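Local coordinates for nitrate transport protein (PDB 3KSX) that binds alkanesulfonates as a periplasmic binding protein, here with MOPS bound, and probably delivers them to an ABC-type importer, at residues I80-A85 with Q229-T234; T114-S119 with A191-G196; I134-G139 with N144-V149; R218-A221 with F227-Q230. One frame throughout, in Å; residues are numbered along the deposited sequence.

How the contacts relate
Contacts 1 and 4 belong to one lobe, contacts 2 and 3 to the other, on opposite sides of the chain's centre. Helix 225-244 serves both contacts of the first pair, lying against strand 82-86 in contact 1 and helix 218-223 in contact 4; their centres are 8 Å apart. Contacts 2 and 3 pack helices against a second sheet and touch through I115, L145, L146 and V149, with centres 16 Å apart. Contacts 1 and 3 are buried and apolar, with one phenyl ring in contact 3. Contact 4, also buried, centres on a tyrosine and a phenylalanine, with V228 and A221 beside them. Contact 2 runs out to the surface, where a serine-to-carbonyl hydrogen bond replaces apolar packing.

Contact 1: residues I80-A85 with Q229-T234; sequences IDLGGA and QQVMGT
L82 lays its isobutyl end against V231 and M232, bridging the strand at 82-85 and the helix at 229-234. Its CG stands anti to the backbone N (chi1 -173°), which carries both methyls out from the strand toward the helix. CD2 does most of the touching: it lies 3.8 Å from V231 CG1, and the two side chains pass alongside each other, pointing opposite ways. M232 behaves differently. Its thioether chain is bent at both chi2 (-62°) and chi3 (93°), and this folding swings the terminal methyl round to meet the leucine tip to tip. M232 CE sits between the two branches, 4.0 Å from L82 CD2 and 4.1 Å from L82 CD1, so a single methyl fits over the fork of the leucine.

The backbones stay well apart, with CA of L82 and CA of V231 separated by 9.9 Å; side chains alone bridge the gap. Strand 82-86 runs between strands 30-36 and 212-217 of its sheet, and the helix is also packed by F55 on V231 and by F214 and V276 on M232. The chemistry is apolar throughout, two aliphatic side chains and one thioether: nothing directional fixes the pairing of strand and helix here, so the fit depends on the shape of the three buried side chains and on the burial of their apolar surface.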
loop_
_atom_site.group_PDB
_atom_site.type_symbol
_atom_site.label_atom_id
_atom_site.label_comp_id
_atom_site.label_asym_id
_atom_site.label_seq_id
_atom_site.Cartn_x
_atom_site.Cartn_y
_atom_site.Cartn_z
ATOM N N ILE A 80 8.784 2.980 -14.514
ATOM C CA ILE A 80 7.357 2.656 -14.726
ATOM C C ILE A 80 6.670 4.000 -14.938
ATOM O O ILE A 80 7.226 5.033 -14.581
ATOM C CB ILE A 80 6.770 1.919 -13.490
ATOM C CG1 ILE A 80 6.938 2.781 -12.187
ATOM C CG2 ILE A 80 7.347 0.473 -13.389
ATOM C CD1 ILE A 80 6.178 2.154 -11.002
ATOM N N ASP A 81 5.432 3.991 -15.360
ATOM C CA ASP A 81 4.699 5.208 -15.632
ATOM C C ASP A 81 3.389 5.276 -14.850
ATOM O O ASP A 81 2.723 6.304 -14.833
ATOM C CB ASP A 81 4.433 5.263 -17.118
ATOM C CG ASP A 81 5.664 5.566 -17.875
ATOM O OD1 ASP A 81 6.558 6.178 -17.297
ATOM O OD2 ASP A 81 5.755 5.233 -19.032
ATOM N N LEU A 82 3.011 4.143 -14.229
ATOM C CA LEU A 82 1.793 4.010 -13.459
ATOM C C LEU A 82 2.017 2.970 -12.371
ATOM O O LEU A 82 2.697 1.948 -12.624
ATOM C CB LEU A 82 0.632 3.556 -14.375
ATOM C CG LEU A 82 -0.808 3.490 -13.851
ATOM C CD1 LEU A 82 -1.334 4.833 -13.332
ATOM C CD2 LEU A 82 -1.696 3.080 -15.010
ATOM N N GLY A 83 1.480 3.177 -11.167
ATOM C CA GLY A 83 1.644 2.123 -10.137
ATOM C C GLY A 83 0.769 2.377 -8.923
ATOM O O GLY A 83 0.308 3.512 -8.724
ATOM N N GLY A 84 0.505 1.314 -8.144
ATOM C CA GLY A 84 -0.338 1.430 -6.953
ATOM C C GLY A 84 0.448 1.468 -5.679
ATOM O O GLY A 84 1.372 0.640 -5.465
ATOM N N ALA A 85 0.049 2.325 -4.771
ATOM C CA ALA A 85 0.766 2.378 -3.487
ATOM C C ALA A 85 -0.179 2.860 -2.418
ATOM O O ALA A 85 -1.292 3.344 -2.735
ATOM C CB ALA A 85 1.893 3.341 -3.606
ATOM N N GLN A 229 -7.672 6.461 -17.718
ATOM C CA GLN A 229 -9.045 6.312 -17.151
ATOM C C GLN A 229 -9.580 4.887 -17.393
ATOM O O GLN A 229 -10.107 4.234 -16.475
ATOM C CB GLN A 229 -9.950 7.381 -17.740
ATOM C CG GLN A 229 -11.418 7.308 -17.319
ATOM C CD GLN A 229 -12.196 8.555 -17.845
ATOM O OE1 GLN A 229 -13.092 9.074 -17.162
ATOM N NE2 GLN A 229 -11.813 9.062 -19.048
ATOM N N GLN A 230 -9.435 4.401 -18.633
ATOM C CA GLN A 230 -9.865 3.055 -18.986
ATOM C C GLN A 230 -9.080 2.009 -18.261
ATOM O O GLN A 230 -9.666 1.003 -17.836
ATOM C CB GLN A 230 -9.758 2.827 -20.474
ATOM C CG GLN A 230 -10.950 3.446 -21.176
ATOM C CD GLN A 230 -10.570 3.995 -22.502
ATOM O OE1 GLN A 230 -9.814 3.365 -23.256
ATOM N NE2 GLN A 230 -11.050 5.203 -22.802
ATOM N N VAL A 231 -7.759 2.213 -18.088
ATOM C CA VAL A 231 -6.926 1.330 -17.250
ATOM C C VAL A 231 -7.519 1.207 -15.838
ATOM O O VAL A 231 -7.727 0.078 -15.348
ATOM C CB VAL A 231 -5.451 1.814 -17.209
ATOM C CG1 VAL A 231 -4.650 1.015 -16.212
ATOM C CG2 VAL A 231 -4.777 1.650 -18.621
ATOM N N MET A 232 -7.791 2.357 -15.218
ATOM C CA MET A 232 -8.359 2.406 -13.860
ATOM C C MET A 232 -9.667 1.665 -13.868
ATOM O O MET A 232 -9.935 0.894 -12.953
ATOM C CB MET A 232 -8.703 3.797 -13.378
ATOM C CG MET A 232 -7.556 4.804 -13.214
ATOM S SD MET A 232 -6.404 4.217 -11.979
ATOM C CE MET A 232 -5.137 3.313 -12.921
ATOM N N GLY A 233 -10.483 1.893 -14.909
ATOM C CA GLY A 233 -11.732 1.098 -15.094
ATOM C C GLY A 233 -11.574 -0.403 -15.007
ATOM O O GLY A 233 -12.373 -1.078 -14.398
ATOM N N THR A 234 -10.537 -0.934 -15.645
ATOM C CA THR A 234 -10.299 -2.359 -15.701
ATOM C C THR A 234 -9.734 -2.839 -14.368
ATOM O O THR A 234 -10.056 -3.939 -13.888
ATOM C CB THR A 234 -9.349 -2.711 -16.921
ATOM O OG1 THR A 234 -9.996 -2.309 -18.108
ATOM C CG2 THR A 234 -9.060 -4.194 -17.051
#

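Contact 2: residues T114-S119 with A191-G196; sequences TILVPS and ALTLDG
L116 and L192 form the buried end of this contact, while S119 and G196 close it on the solvent side. L116 points from the strand toward the helix, and its two methyls divide the work, though both touch only loosely. CD1 approaches L192 CD2 at 4.3 Å, whereas CD2 comes to 4.2 Å from T193 CG2, the leucine and threonine side chains crossing at about a right angle. T193 can offer a methyl because its chi1 of 54° turns CG2 anti to the carbonyl carbon; its OG1 is occupied by the carbonyl O of Y189, one turn back in the same helix.

Farther along, the chains draw closer, and CA of S119 lies 6.6 Å from CA of G196. Here the link is one polar bond: S119 OG donates to G196 O, with a C=O...donor angle of 158°. At 2.5 Å between S119 OG and G196 O it is shorter than usual and its exact length is doubtful, the more so as both residues touch a crystal neighbour. G196, with positive phi, is where the chain leaves the helix.

In this alpha/beta lobe of the binding protein, strand 113-118 lies between strands 181-185 and 198-203. Helix 188-194 packs on that sheet, with L192 also reaching W182 and A198 of those flanking strands and F174 of helix 167-175, while I115 turns to helix 141-152.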
loop_
_atom_site.group_PDB
_atom_site.type_symbol
_atom_site.label_atom_id
_atom_site.label_comp_id
_atom_site.label_asym_id
_atom_site.label_seq_id
_atom_site.Cartn_x
_atom_site.Cartn_y
_atom_site.Cartn_z
ATOM N N THR A 114 -1.433 -3.495 10.299
ATOM C CA THR A 114 -1.261 -4.035 11.668
ATOM C C THR A 114 0.108 -3.718 12.300
ATOM O O THR A 114 1.082 -3.591 11.575
ATOM C CB THR A 114 -1.466 -5.567 11.661
ATOM O OG1 THR A 114 -0.363 -6.207 11.005
ATOM C CG2 THR A 114 -2.743 -5.939 10.890
ATOM N N ILE A 115 0.159 -3.629 13.637
ATOM C CA ILE A 115 1.342 -3.752 14.409
ATOM C C ILE A 115 1.317 -5.159 15.018
ATOM O O ILE A 115 0.350 -5.506 15.757
ATOM C CB ILE A 115 1.386 -2.640 15.462
ATOM C CG1 ILE A 115 1.211 -1.232 14.802
ATOM C CG2 ILE A 115 2.695 -2.668 16.366
ATOM C CD1 ILE A 115 1.218 -0.107 15.917
ATOM N N LEU A 116 2.387 -5.907 14.709
ATOM C CA LEU A 116 2.604 -7.286 15.151
ATOM C C LEU A 116 3.698 -7.293 16.212
ATOM O O LEU A 116 4.645 -6.479 16.147
ATOM C CB LEU A 116 2.963 -8.163 13.949
ATOM C CG LEU A 116 2.045 -8.280 12.743
ATOM C CD1 LEU A 116 2.542 -9.338 11.826
ATOM C CD2 LEU A 116 0.662 -8.567 13.189
ATOM N N VAL A 117 3.592 -8.189 17.182
ATOM C CA VAL A 117 4.674 -8.502 18.073
ATOM C C VAL A 117 4.919 -9.994 18.035
ATOM O O VAL A 117 3.954 -10.813 17.714
ATOM C CB VAL A 117 4.455 -8.034 19.559
ATOM C CG1 VAL A 117 4.245 -6.511 19.588
ATOM C CG2 VAL A 117 3.228 -8.774 20.141
ATOM N N PRO A 118 6.161 -10.390 18.325
ATOM C CA PRO A 118 6.421 -11.824 18.436
ATOM C C PRO A 118 5.451 -12.384 19.484
ATOM O O PRO A 118 5.188 -11.743 20.520
ATOM C CB PRO A 118 7.871 -11.896 18.960
ATOM C CG PRO A 118 8.493 -10.632 18.359
ATOM C CD PRO A 118 7.393 -9.606 18.606
ATOM N N SER A 119 4.944 -13.566 19.199
ATOM C CA SER A 119 3.938 -14.208 20.074
ATOM C C SER A 119 4.514 -14.460 21.478
ATOM O O SER A 119 3.815 -14.312 22.484
ATOM C CB SER A 119 3.330 -15.436 19.391
ATOM O OG SER A 119 4.331 -16.366 19.018
ATOM N N ALA A 191 -0.338 -14.448 7.660
ATOM C CA ALA A 191 0.654 -15.576 7.594
ATOM C C ALA A 191 1.255 -15.802 8.986
ATOM O O ALA A 191 1.223 -16.930 9.497
ATOM C CB ALA A 191 1.789 -15.263 6.530
ATOM N N LEU A 192 1.752 -14.729 9.612
ATOM C CA LEU A 192 2.463 -14.828 10.892
ATOM C C LEU A 192 1.506 -15.063 12.093
ATOM O O LEU A 192 1.849 -15.713 13.081
ATOM C CB LEU A 192 3.308 -13.562 11.100
ATOM C CG LEU A 192 4.703 -13.558 10.477
ATOM C CD1 LEU A 192 4.689 -13.514 8.984
ATOM C CD2 LEU A 192 5.518 -12.352 10.973
ATOM N N THR A 193 0.292 -14.537 12.041
ATOM C CA THR A 193 -0.636 -14.737 13.134
ATOM C C THR A 193 -1.157 -16.201 13.006
ATOM O O THR A 193 -1.396 -16.898 14.029
ATOM C CB THR A 193 -1.787 -13.659 13.147
ATOM O OG1 THR A 193 -2.439 -13.629 11.870
ATOM C CG2 THR A 193 -1.201 -12.305 13.447
ATOM N N LEU A 194 -1.280 -16.706 11.759
ATOM C CA LEU A 194 -1.842 -18.050 11.619
ATOM C C LEU A 194 -0.826 -19.133 11.958
ATOM O O LEU A 194 -1.174 -20.246 12.475
ATOM C CB LEU A 194 -2.422 -18.290 10.235
ATOM C CG LEU A 194 -3.852 -17.726 10.013
ATOM C CD1 LEU A 194 -4.202 -17.952 8.584
ATOM C CD2 LEU A 194 -5.024 -18.285 10.900
ATOM N N ASP A 195 0.433 -18.859 11.704
ATOM C CA ASP A 195 1.445 -19.914 11.987
ATOM C C ASP A 195 2.028 -19.799 13.393
ATOM O O ASP A 195 2.929 -20.611 13.762
ATOM C CB ASP A 195 2.497 -19.963 10.874
ATOM C CG ASP A 195 3.561 -18.871 10.965
ATOM O OD1 ASP A 195 3.588 -18.060 11.915
ATOM O OD2 ASP A 195 4.406 -18.821 10.025
ATOM N N GLY A 196 1.502 -18.867 14.176
ATOM C CA GLY A 196 1.942 -18.657 15.575
ATOM C C GLY A 196 3.202 -17.834 15.820
ATOM O O GLY A 196 3.610 -17.642 16.973
#

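Contact 3: residues I134-G139 with N144-V149; sequences IAFQKG and NLLLRV
L146 holds CG anti to its own backbone N (chi1 -168°), and F136 holds its ring between backbone N and carbonyl carbon (chi1 52°); together these settings bring one leucine methyl against the CD2-CE2 side of the phenyl group. That methyl, CD2, lies 3.4 Å from F136 CE2 and 3.5 Å from F136 CD2, a snug fit for carbon against carbon. It comes in obliquely to the ring, the two side chains crossing at about a right angle. I134, two residues earlier on the same strand, takes up the rest of the leucine. Its CG2 packs 3.7 Å from L146 CD2, and its CD1 lies 4.0 Å from L146 CD1, so isoleucine and leucine meet tip to tip. CD2 sits in the corner made by the ring and the isoleucine branch.

L146 is the single residue of 144-149 that reaches 134-139, and it does so across 8.8 Å between its CA and that of F136. The phenyl group is further enclosed by the rings of H143 and Y164, while I115 of the adjacent contact packs on L146. Strand 133-136, helix 141-152 and strand 161-164 make a beta-alpha-beta crossover, in which the helix packs on the sheet between two parallel neighbouring strands. Such units build the alpha/beta lobes of periplasmic binding proteins.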
loop_
_atom_site.group_PDB
_atom_site.type_symbol
_atom_site.label_atom_id
_atom_site.label_comp_id
_atom_site.label_asym_id
_atom_site.label_seq_id
_atom_site.Cartn_x
_atom_site.Cartn_y
_atom_site.Cartn_z
ATOM N N ILE A 134 11.049 -1.023 16.560
ATOM C CA ILE A 134 9.913 -1.346 15.695
ATOM C C ILE A 134 10.316 -1.269 14.223
ATOM O O ILE A 134 10.709 -0.185 13.736
ATOM C CB ILE A 134 8.766 -0.400 15.980
ATOM C CG1 ILE A 134 8.506 -0.254 17.507
ATOM C CG2 ILE A 134 7.529 -0.804 15.217
ATOM C CD1 ILE A 134 7.257 0.595 17.773
ATOM N N ALA A 135 10.224 -2.382 13.511
ATOM C CA ALA A 135 10.531 -2.520 12.075
ATOM C C ALA A 135 9.336 -2.010 11.254
ATOM O O ALA A 135 8.165 -2.328 11.563
ATOM C CB ALA A 135 10.690 -4.018 11.738
ATOM N N PHE A 136 9.616 -1.265 10.198
ATOM C CA PHE A 136 8.552 -0.928 9.183
ATOM C C PHE A 136 9.209 -0.328 7.978
ATOM O O PHE A 136 10.342 0.156 8.061
ATOM C CB PHE A 136 7.464 0.092 9.684
ATOM C CG PHE A 136 8.043 1.390 10.282
ATOM C CD1 PHE A 136 8.049 2.592 9.503
ATOM C CD2 PHE A 136 8.556 1.437 11.576
ATOM C CE1 PHE A 136 8.536 3.764 10.028
ATOM C CE2 PHE A 136 9.069 2.658 12.136
ATOM C CZ PHE A 136 9.073 3.796 11.314
ATOM N N GLN A 137 8.481 -0.305 6.872
ATOM C CA GLN A 137 9.006 0.386 5.693
ATOM C C GLN A 137 8.812 1.883 5.839
ATOM O O GLN A 137 7.695 2.365 5.957
ATOM C CB GLN A 137 8.267 -0.175 4.472
ATOM C CG GLN A 137 8.523 0.619 3.191
ATOM C CD GLN A 137 9.892 0.355 2.605
ATOM O OE1 GLN A 137 10.321 -0.773 2.461
ATOM N NE2 GLN A 137 10.554 1.429 2.176
ATOM N N LYS A 138 9.911 2.624 5.819
ATOM C CA LYS A 138 9.858 4.094 5.930
ATOM C C LYS A 138 8.993 4.666 4.797
ATOM O O LYS A 138 9.183 4.297 3.631
ATOM C CB LYS A 138 11.286 4.654 5.797
ATOM C CG LYS A 138 11.276 6.155 6.023
ATOM C CD LYS A 138 12.617 6.756 5.655
ATOM C CE LYS A 138 12.928 7.823 6.672
ATOM N NZ LYS A 138 14.273 8.462 6.441
ATOM N N GLY A 139 8.093 5.597 5.130
ATOM C CA GLY A 139 7.333 6.284 4.097
ATOM C C GLY A 139 6.230 5.358 3.542
ATOM O O GLY A 139 5.626 5.679 2.536
ATOM N N ASN A 144 2.533 5.621 8.715
ATOM C CA ASN A 144 1.359 6.389 9.200
ATOM C C ASN A 144 0.497 5.612 10.258
ATOM O O ASN A 144 0.035 6.189 11.286
ATOM C CB ASN A 144 0.464 6.855 8.024
ATOM C CG ASN A 144 -0.764 7.598 8.513
ATOM O OD1 ASN A 144 -0.632 8.661 9.134
ATOM N ND2 ASN A 144 -1.960 7.062 8.231
ATOM N N LEU A 145 0.256 4.303 10.036
ATOM C CA LEU A 145 -0.429 3.481 11.060
ATOM C C LEU A 145 0.286 3.585 12.423
ATOM O O LEU A 145 -0.367 3.836 13.467
ATOM C CB LEU A 145 -0.470 2.008 10.666
ATOM C CG LEU A 145 -1.002 1.099 11.792
ATOM C CD1 LEU A 145 -2.515 1.215 11.645
ATOM C CD2 LEU A 145 -0.560 -0.341 11.619
ATOM N N LEU A 146 1.620 3.417 12.416
ATOM C CA LEU A 146 2.384 3.506 13.642
ATOM C C LEU A 146 2.283 4.870 14.314
ATOM O O LEU A 146 2.030 4.956 15.507
ATOM C CB LEU A 146 3.841 3.095 13.377
ATOM C CG LEU A 146 4.792 2.825 14.505
ATOM C CD1 LEU A 146 4.233 1.847 15.527
ATOM C CD2 LEU A 146 6.115 2.312 13.875
ATOM N N LEU A 147 2.622 5.955 13.610
ATOM C CA LEU A 147 2.319 7.283 14.085
ATOM C C LEU A 147 0.971 7.492 14.755
ATOM O O LEU A 147 0.916 8.012 15.899
ATOM C CB LEU A 147 2.529 8.289 12.927
ATOM C CG LEU A 147 2.204 9.730 13.228
ATOM C CD1 LEU A 147 3.187 10.239 14.275
ATOM C CD2 LEU A 147 2.309 10.576 11.953
ATOM N N ARG A 148 -0.113 7.079 14.100
ATOM C CA ARG A 148 -1.437 7.385 14.565
ATOM C C ARG A 148 -1.790 6.499 15.782
ATOM O O ARG A 148 -2.436 6.970 16.723
ATOM C CB ARG A 148 -2.489 7.092 13.474
ATOM C CG ARG A 148 -2.448 7.964 12.136
ATOM C CD ARG A 148 -2.918 9.405 12.237
ATOM N NE ARG A 148 -4.114 9.465 13.082
ATOM C CZ ARG A 148 -5.349 9.128 12.689
ATOM N NH1 ARG A 148 -5.569 8.717 11.433
ATOM N NH2 ARG A 148 -6.329 9.149 13.578
ATOM N N VAL A 149 -1.329 5.254 15.800
ATOM C CA VAL A 149 -1.617 4.348 16.936
ATOM C C VAL A 149 -0.860 4.817 18.181
ATOM O O VAL A 149 -1.446 4.930 19.261
ATOM C CB VAL A 149 -1.301 2.883 16.542
ATOM C CG1 VAL A 149 -1.277 1.945 17.719
ATOM C CG2 VAL A 149 -2.344 2.376 15.596
#

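Contact 4: residues R218-A221 with F227-Q230; sequences RRYA and FVQQ
Y220 is the residue of 218-221 that reaches farthest across to the second helix. The tyrosine has CG anti to the backbone N (chi1 -168°), which extends the phenol toward F227 and V228 near the start of helix 225-244. Both partners come to its edge, near the ring plane. V228 CG2 lies 4.0 Å from Y220 CD2 and 4.1 Å from Y220 CE2. Farther out, F227 CE2 is 4.0 Å from Y220 CE2 and only 3.2 Å from Y220 OH, an approach of ring carbon to hydroxyl oxygen that is close packing and not a hydrogen bond. The hydroxyl has its polar partner in the carbonyl O of Q30, at the start of strand 30-36, so a buried polar atom is satisfied while it lies close to F227 CE2.

Helices 218-223 and 225-244 follow one another almost directly, with W224 at the bend, and this packing joins the two helices just after strand 212-217 in one alpha/beta lobe of the binding protein. W224 also packs its ring against Y220, and F227 meets F55 edge-to-face.

A221 comes next and supplies main chain more than side chain: its CA lies 4.4 Å from V228 CG2. The backbones of the two segments come nearest here, with 6.4 Å between CA of A221 and CA of V228, and L101 and V103 of strand 100-106 lie against A221 and V228 respectively.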
loop_
_atom_site.group_PDB
_atom_site.type_symbol
_atom_site.label_atom_id
_atom_site.label_comp_id
_atom_site.label_asym_id
_atom_site.label_seq_id
_atom_site.Cartn_x
_atom_site.Cartn_y
_atom_site.Cartn_z
ATOM N N ARG A 218 3.274 12.495 -14.723
ATOM C CA ARG A 218 2.493 13.619 -15.276
ATOM C C ARG A 218 2.506 13.639 -16.850
ATOM O O ARG A 218 1.440 13.830 -17.501
ATOM C CB ARG A 218 3.007 14.943 -14.723
ATOM C CG ARG A 218 2.346 16.162 -15.417
ATOM C CD ARG A 218 2.839 17.483 -14.857
ATOM N NE ARG A 218 2.557 17.646 -13.425
ATOM C CZ ARG A 218 1.466 18.217 -12.907
ATOM N NH1 ARG A 218 0.520 18.700 -13.704
ATOM N NH2 ARG A 218 1.325 18.325 -11.571
ATOM N N ARG A 219 3.671 13.381 -17.464
ATOM C CA ARG A 219 3.696 13.263 -18.940
ATOM C C ARG A 219 2.793 12.169 -19.527
ATOM O O ARG A 219 2.106 12.378 -20.505
ATOM C CB ARG A 219 5.117 13.051 -19.405
ATOM C CG ARG A 219 5.917 14.328 -19.247
ATOM C CD ARG A 219 7.421 14.105 -19.569
ATOM N NE ARG A 219 8.086 15.371 -19.926
ATOM C CZ ARG A 219 8.313 15.756 -21.187
ATOM N NH1 ARG A 219 7.943 14.934 -22.198
ATOM N NH2 ARG A 219 8.941 16.945 -21.449
ATOM N N TYR A 220 2.778 10.992 -18.906
ATOM C CA TYR A 220 2.031 9.881 -19.491
ATOM C C TYR A 220 0.522 10.171 -19.337
ATOM O O TYR A 220 -0.216 9.892 -20.242
ATOM C CB TYR A 220 2.422 8.566 -18.812
ATOM C CG TYR A 220 1.958 7.270 -19.488
ATOM C CD1 TYR A 220 2.723 6.654 -20.487
ATOM C CD2 TYR A 220 0.765 6.658 -19.084
ATOM C CE1 TYR A 220 2.310 5.447 -21.072
ATOM C CE2 TYR A 220 0.365 5.429 -19.638
ATOM C CZ TYR A 220 1.150 4.823 -20.599
ATOM O OH TYR A 220 0.719 3.629 -21.124
ATOM N N ALA A 221 0.091 10.675 -18.167
ATOM C CA ALA A 221 -1.325 10.900 -17.903
ATOM C C ALA A 221 -1.856 12.062 -18.774
ATOM O O ALA A 221 -2.998 12.046 -19.264
ATOM C CB ALA A 221 -1.555 11.172 -16.375
ATOM N N PHE A 227 -6.845 6.709 -21.828
ATOM C CA PHE A 227 -6.296 5.370 -21.701
ATOM C C PHE A 227 -6.102 5.104 -20.225
ATOM O O PHE A 227 -6.464 4.040 -19.773
ATOM C CB PHE A 227 -4.996 5.232 -22.500
ATOM C CG PHE A 227 -4.214 3.986 -22.213
ATOM C CD1 PHE A 227 -4.513 2.800 -22.854
ATOM C CD2 PHE A 227 -3.117 4.019 -21.338
ATOM C CE1 PHE A 227 -3.768 1.649 -22.600
ATOM C CE2 PHE A 227 -2.360 2.867 -21.090
ATOM C CZ PHE A 227 -2.685 1.701 -21.702
ATOM N N VAL A 228 -5.550 6.077 -19.478
ATOM C CA VAL A 228 -5.347 5.900 -18.022
ATOM C C VAL A 228 -6.664 5.700 -17.299
ATOM O O VAL A 228 -6.777 4.828 -16.409
ATOM C CB VAL A 228 -4.535 7.043 -17.442
ATOM C CG1 VAL A 228 -4.622 7.053 -15.867
ATOM C CG2 VAL A 228 -3.050 6.888 -17.948
ATOM N N GLN A 229 -7.672 6.461 -17.718
ATOM C CA GLN A 229 -9.045 6.312 -17.151
ATOM C C GLN A 229 -9.580 4.887 -17.393
ATOM O O GLN A 229 -10.107 4.234 -16.475
ATOM C CB GLN A 229 -9.950 7.381 -17.740
ATOM C CG GLN A 229 -11.418 7.308 -17.319
ATOM C CD GLN A 229 -12.196 8.555 -17.845
ATOM O OE1 GLN A 229 -13.092 9.074 -17.162
ATOM N NE2 GLN A 229 -11.813 9.062 -19.048
ATOM N N GLN A 230 -9.435 4.401 -18.633
ATOM C CA GLN A 230 -9.865 3.055 -18.986
ATOM C C GLN A 230 -9.080 2.009 -18.261
ATOM O O GLN A 230 -9.666 1.003 -17.836
ATOM C CB GLN A 230 -9.758 2.827 -20.474
ATOM C CG GLN A 230 -10.950 3.446 -21.176
ATOM C CD GLN A 230 -10.570 3.995 -22.502
ATOM O OE1 GLN A 230 -9.814 3.365 -23.256
ATOM N NE2 GLN A 230 -11.050 5.203 -22.802
#